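Local structure of 3-oxoadipate enol-lactonase (Burkholderia xenovorans, 2XUA) at residues B[209-214]-B[227-232]; B[236-241]-B[255-260]. The protein probably hydrolyses the lactone ring of 3-oxoadipate enol-lactone, a step in the bacterial breakdown of catechol. All coordinates share one frame; numbering follows the deposited sequence.

Contact 1 (B[209-214]-B[227-232])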
loop_
_atom_site.group_PDB
_atom_site.type_symbol
_atom_site.label_atom_id
_atom_site.label_comp_id
_atom_site.label_asym_id
_atom_site.label_seq_id
_atom_site.Cartn_x
_atom_site.Cartn_y
_atom_site.Cartn_z
ATOM N N ALA B 209 -2.746 -25.399 16.344
ATOM C CA ALA B 209 -1.828 -24.685 15.465
ATOM C C ALA B 209 -1.865 -25.250 14.051
ATOM O O ALA B 209 -2.167 -26.444 13.820
ATOM C CB ALA B 209 -0.391 -24.627 16.030
ATOM N N LEU B 210 -1.677 -24.342 13.087
ATOM C CA LEU B 210 -1.468 -24.695 11.684
ATOM C C LEU B 210 -0.087 -24.149 11.292
ATOM O O LEU B 210 0.255 -23.002 11.581
ATOM C CB LEU B 210 -2.546 -24.053 10.798
ATOM C CG LEU B 210 -2.242 -23.932 9.308
ATOM C CD1 LEU B 210 -2.256 -25.375 8.666
ATOM C CD2 LEU B 210 -3.248 -23.021 8.578
ATOM N N VAL B 211 0.719 -24.949 10.630
ATOM C CA VAL B 211 2.002 -24.414 10.146
ATOM C C VAL B 211 1.931 -24.442 8.629
ATOM O O VAL B 211 1.644 -25.461 8.090
ATOM C CB VAL B 211 3.231 -25.198 10.644
ATOM C CG1 VAL B 211 4.563 -24.626 9.984
ATOM C CG2 VAL B 211 3.337 -25.167 12.133
ATOM N N ILE B 212 2.132 -23.295 7.965
ATOM C CA ILE B 212 2.158 -23.220 6.516
ATOM C C ILE B 212 3.616 -22.914 6.145
ATOM O O ILE B 212 4.240 -22.042 6.752
ATOM C CB ILE B 212 1.214 -22.101 5.948
ATOM C CG1 ILE B 212 -0.246 -22.522 6.024
ATOM C CG2 ILE B 212 1.492 -21.815 4.501
ATOM C CD1 ILE B 212 -1.216 -21.398 5.713
ATOM N N SER B 213 4.154 -23.643 5.179
ATOM C CA SER B 213 5.520 -23.420 4.709
ATOM C C SER B 213 5.495 -23.419 3.138
ATOM O O SER B 213 4.569 -23.980 2.524
ATOM C CB SER B 213 6.486 -24.470 5.255
ATOM O OG SER B 213 6.661 -24.390 6.654
ATOM N N GLY B 214 6.478 -22.782 2.511
ATOM C CA GLY B 214 6.539 -22.701 1.042
ATOM C C GLY B 214 7.642 -23.661 0.573
ATOM O O GLY B 214 8.765 -23.674 1.108
ATOM N N GLU B 227 9.521 -29.227 11.786
ATOM C CA GLU B 227 9.986 -29.299 13.174
ATOM C C GLU B 227 9.026 -28.512 14.064
ATOM O O GLU B 227 8.692 -28.934 15.179
ATOM C CB GLU B 227 11.363 -28.684 13.353
ATOM C CG GLU B 227 12.515 -29.483 12.821
ATOM C CD GLU B 227 13.767 -28.616 12.843
ATOM O OE1 GLU B 227 14.187 -28.306 13.986
ATOM O OE2 GLU B 227 14.266 -28.198 11.745
ATOM N N LEU B 228 8.626 -27.338 13.558
ATOM C CA LEU B 228 7.721 -26.506 14.312
ATOM C C LEU B 228 6.418 -27.253 14.551
ATOM O O LEU B 228 5.942 -27.284 15.683
ATOM C CB LEU B 228 7.502 -25.150 13.631
ATOM C CG LEU B 228 6.865 -24.050 14.487
ATOM C CD1 LEU B 228 6.805 -22.682 13.768
ATOM C CD2 LEU B 228 5.493 -24.503 14.685
ATOM N N ALA B 229 5.867 -27.868 13.508
ATOM C CA ALA B 229 4.586 -28.518 13.598
ATOM C C ALA B 229 4.750 -29.729 14.531
ATOM O O ALA B 229 3.794 -30.136 15.212
ATOM C CB ALA B 229 4.113 -28.994 12.216
ATOM N N GLN B 230 5.945 -30.314 14.559
ATOM C CA GLN B 230 6.102 -31.552 15.319
ATOM C C GLN B 230 6.345 -31.234 16.787
ATOM O O GLN B 230 5.993 -32.036 17.661
ATOM C CB GLN B 230 7.107 -32.522 14.639
ATOM C CG GLN B 230 6.485 -33.214 13.336
ATOM C CD GLN B 230 7.518 -33.769 12.223
ATOM O OE1 GLN B 230 8.723 -33.845 12.418
ATOM N NE2 GLN B 230 6.979 -34.108 11.036
ATOM N N ALA B 231 6.902 -30.060 17.074
ATOM C CA ALA B 231 7.027 -29.634 18.481
ATOM C C ALA B 231 5.664 -29.389 19.135
ATOM O O ALA B 231 5.531 -29.473 20.369
ATOM C CB ALA B 231 7.839 -28.409 18.591
ATOM N N ILE B 232 4.665 -29.056 18.325
ATOM C CA ILE B 232 3.401 -28.526 18.888
ATOM C C ILE B 232 2.335 -29.614 18.925
ATOM O O ILE B 232 1.988 -30.150 17.862
ATOM C CB ILE B 232 2.884 -27.284 18.126
ATOM C CG1 ILE B 232 3.866 -26.109 18.265
ATOM C CG2 ILE B 232 1.472 -26.882 18.632
ATOM C CD1 ILE B 232 3.527 -24.896 17.237
#
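Val211 and Leu228 meet at the middle of this contact, where strand 209-214 of the alpha/beta hydrolase sheet packs against the helix of its own beta-alpha-beta crossover, which leads on to strand 236-240. The two side chains approach at a slant, one branch of each doing the touching: Val211 CG2 lies 3.4 Å from Leu228 CD2, closer than methyl groups usually come. With chi1 at 176°, Val211 has CG1 anti to the backbone N and CG2 beside that N, and it is CG2 that faces the helix. In Leu228, CG is anti to the backbone N (chi1 -165°), and CD2, the branch that turns off the extended chain, does the touching. A beta-branched valine suits the strand, and the longer leucine reaches from the helix to the sheet; Leu228 also reaches Leu122 and Thr125.

The same Val211 methyl serves a second helix residue. Val211 CG2 is 3.9 Å from Ala229 CB and equally far from Ala229 CA, so the backbone itself forms part of the surface it rests on. The small side chain of alanine allows this close approach, and Tyr237 covers Ala229 as well. The opposite face of the strand, carrying Leu210 and Ile212, packs on helix 251-263. Here the strand lies between helices on both faces, which suits the apolar side chains of residues 209 to 212.

Nearer the start of the strand, small Ala209 shares the face of Val211 and leaves room for bulky Ile232, which follows the helix. No hydrogen bond crosses the interface. Two branches of Ile232 converge on the single alanine methyl: Ala209 CB lies 3.9 Å from Ile232 CG2 and 4.1 Å from Ile232 CD1.

Contact 2 (B[236-241]-B[255-260]); sequences RYVELD and TKTVVD
Thr257 meets Val238 methyl to methyl, tip to tip, where the last helix of the alpha/beta hydrolase fold lies over the edge strand of its sheet. Thr257 CG2 points at the fork of the valine, 3.9 Å from Val238 CG2 and 4.0 Å from Val238 CG1, so both branches receive the one methyl. Threonine suits this partly buried position because its two branches do different work. At chi1 -54° CG2 is anti to the backbone N and faces the strand, while OG1 lies beside that N and hydrogen-bonds to the carbonyl oxygen of Ala253, one turn earlier in the helix. The hydroxyl is thus satisfied within its own helix.

Arg236, exposed at the start of the strand, reaches the helix through water. Its NH2 donates to a water at 3.1 Å, and that water donates in turn to Thr257 O at 2.7 Å. The long arginine side chain suits a place where strand and helix stand farther apart than at Val238; Glu264 forms a salt bridge with the same NH2. On the helix, Lys256 and Asp260 are likewise paired by a salt bridge.

Leu240 adds an apolar flank farther along the strand: its CD2 comes within 4.4 Å of Thr257 OG1, a loose contact, and the side chain also touches Ala253 and Phe254 of the same helix. Helix 251-263 therefore covers one face of strand 236-240 and has helix 43-52 beside it, while Tyr237 and Glu239 turn to the other face, toward helix 222-231; strand 209-214 is the neighbour of strand 236-240 in the sheet.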
loop_
_atom_site.group_PDB
_atom_site.type_symbol
_atom_site.label_atom_id
_atom_site.label_comp_id
_atom_site.label_asym_id
_atom_site.label_seq_id
_atom_site.Cartn_x
_atom_site.Cartn_y
_atom_site.Cartn_z
ATOM N N ARG B 236 -0.849 -28.876 12.808
ATOM C CA ARG B 236 -0.922 -29.507 11.513
ATOM C C ARG B 236 -0.028 -28.764 10.525
ATOM O O ARG B 236 0.181 -27.573 10.700
ATOM C CB ARG B 236 -2.324 -29.514 11.012
ATOM C CG ARG B 236 -2.447 -30.425 9.778
ATOM C CD ARG B 236 -3.328 -29.900 8.693
ATOM N NE ARG B 236 -4.458 -29.130 9.202
ATOM C CZ ARG B 236 -5.293 -28.477 8.405
ATOM N NH1 ARG B 236 -5.140 -28.541 7.093
ATOM N NH2 ARG B 236 -6.295 -27.799 8.919
ATOM N N TYR B 237 0.497 -29.455 9.513
ATOM C CA TYR B 237 1.499 -28.875 8.583
ATOM C C TYR B 237 0.917 -28.835 7.153
ATOM O O TYR B 237 0.350 -29.787 6.718
ATOM C CB TYR B 237 2.854 -29.641 8.636
ATOM C CG TYR B 237 3.833 -29.158 7.584
ATOM C CD1 TYR B 237 4.654 -28.026 7.806
ATOM C CD2 TYR B 237 3.920 -29.809 6.352
ATOM C CE1 TYR B 237 5.541 -27.568 6.822
ATOM C CE2 TYR B 237 4.801 -29.385 5.371
ATOM C CZ TYR B 237 5.599 -28.260 5.589
ATOM O OH TYR B 237 6.458 -27.873 4.579
ATOM N N VAL B 238 1.038 -27.716 6.462
ATOM C CA VAL B 238 0.575 -27.604 5.064
ATOM C C VAL B 238 1.647 -26.857 4.265
ATOM O O VAL B 238 2.156 -25.822 4.683
ATOM C CB VAL B 238 -0.789 -26.808 4.908
ATOM C CG1 VAL B 238 -1.133 -26.619 3.462
ATOM C CG2 VAL B 238 -1.973 -27.530 5.550
ATOM N N GLU B 239 1.981 -27.384 3.098
ATOM C CA GLU B 239 3.062 -26.856 2.323
ATOM C C GLU B 239 2.477 -26.378 1.003
ATOM O O GLU B 239 1.733 -27.091 0.354
ATOM C CB GLU B 239 4.174 -27.922 2.126
ATOM C CG GLU B 239 5.349 -27.414 1.354
ATOM C CD GLU B 239 6.494 -28.430 1.312
ATOM O OE1 GLU B 239 6.769 -29.043 2.347
ATOM O OE2 GLU B 239 7.088 -28.613 0.243
ATOM N N LEU B 240 2.772 -25.136 0.652
ATOM C CA LEU B 240 2.263 -24.549 -0.548
ATOM C C LEU B 240 3.363 -24.389 -1.574
ATOM O O LEU B 240 4.508 -24.173 -1.207
ATOM C CB LEU B 240 1.693 -23.160 -0.220
ATOM C CG LEU B 240 0.545 -23.091 0.774
ATOM C CD1 LEU B 240 0.248 -21.569 1.005
ATOM C CD2 LEU B 240 -0.705 -23.821 0.220
ATOM N N ASP B 241 2.998 -24.503 -2.843
ATOM C CA ASP B 241 3.929 -24.287 -3.957
ATOM C C ASP B 241 4.313 -22.815 -4.150
ATOM O O ASP B 241 3.944 -22.180 -5.143
ATOM C CB ASP B 241 3.361 -24.855 -5.258
ATOM C CG ASP B 241 4.421 -24.919 -6.398
ATOM O OD1 ASP B 241 5.615 -24.605 -6.207
ATOM O OD2 ASP B 241 4.030 -25.304 -7.485
ATOM N N THR B 255 -5.333 -18.474 1.637
ATOM C CA THR B 255 -6.583 -18.025 2.209
ATOM C C THR B 255 -7.502 -19.178 2.627
ATOM O O THR B 255 -7.923 -19.264 3.790
ATOM C CB THR B 255 -7.303 -16.996 1.309
ATOM O OG1 THR B 255 -6.426 -15.868 1.087
ATOM C CG2 THR B 255 -8.532 -16.501 2.029
ATOM N N LYS B 256 -7.754 -20.085 1.704
ATOM C CA LYS B 256 -8.556 -21.263 1.967
ATOM C C LYS B 256 -8.018 -22.060 3.143
ATOM O O LYS B 256 -8.790 -22.448 4.045
ATOM C CB LYS B 256 -8.626 -22.127 0.688
ATOM C CG LYS B 256 -9.451 -23.416 0.782
ATOM C CD LYS B 256 -10.982 -23.141 0.757
ATOM C CE LYS B 256 -11.891 -24.401 0.940
ATOM N NZ LYS B 256 -11.332 -25.607 0.259
ATOM N N THR B 257 -6.702 -22.325 3.126
ATOM C CA THR B 257 -6.116 -23.120 4.179
ATOM C C THR B 257 -6.332 -22.483 5.553
ATOM O O THR B 257 -6.736 -23.162 6.489
ATOM C CB THR B 257 -4.603 -23.325 3.941
ATOM O OG1 THR B 257 -4.409 -23.868 2.612
ATOM C CG2 THR B 257 -4.054 -24.282 4.966
ATOM N N VAL B 258 -6.026 -21.195 5.658
ATOM C CA VAL B 258 -6.131 -20.466 6.898
ATOM C C VAL B 258 -7.617 -20.375 7.301
ATOM O O VAL B 258 -7.922 -20.620 8.454
ATOM C CB VAL B 258 -5.439 -19.107 6.819
ATOM C CG1 VAL B 258 -5.587 -18.365 8.094
ATOM C CG2 VAL B 258 -3.898 -19.357 6.662
ATOM N N VAL B 259 -8.520 -20.135 6.344
ATOM C CA VAL B 259 -9.943 -20.010 6.705
ATOM C C VAL B 259 -10.506 -21.357 7.218
ATOM O O VAL B 259 -11.168 -21.384 8.262
ATOM C CB VAL B 259 -10.779 -19.312 5.646
ATOM C CG1 VAL B 259 -12.341 -19.323 6.004
ATOM C CG2 VAL B 259 -10.309 -17.837 5.478
ATOM N N ASP B 260 -10.220 -22.474 6.526
ATOM C CA ASP B 260 -10.810 -23.758 6.903
ATOM C C ASP B 260 -10.271 -24.168 8.267
ATOM O O ASP B 260 -11.033 -24.634 9.129
ATOM C CB ASP B 260 -10.538 -24.860 5.857
ATOM C CG ASP B 260 -11.159 -24.568 4.485
ATOM O OD1 ASP B 260 -12.035 -23.680 4.292
ATOM O OD2 ASP B 260 -10.730 -25.255 3.551
HETATM O O HOH W 1 -6.982 -25.879 6.591
#

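Contacts 1 and 2 follow each other along the chain, their centres 11 Å apart, and pack helices on opposite faces of two neighbouring parallel strands. Backbone pairing joins them: Val211 N to Arg236 O at 2.7 Å and Ser213 O to Leu240 N at 2.8 Å, both probable hydrogen bonds. Ile212 of the first strand also reaches the helix of contact 2, its CD1 lying 3.5 Å from Val258 CG2. Neither contact includes a residue of the laevulinic acid pocket. Shortly beyond the ends of strands 209-214 and 236-240, however, come Asp217 and His244, which with Ser100 have the geometry of a catalytic triad, as in other alpha/beta hydrolases.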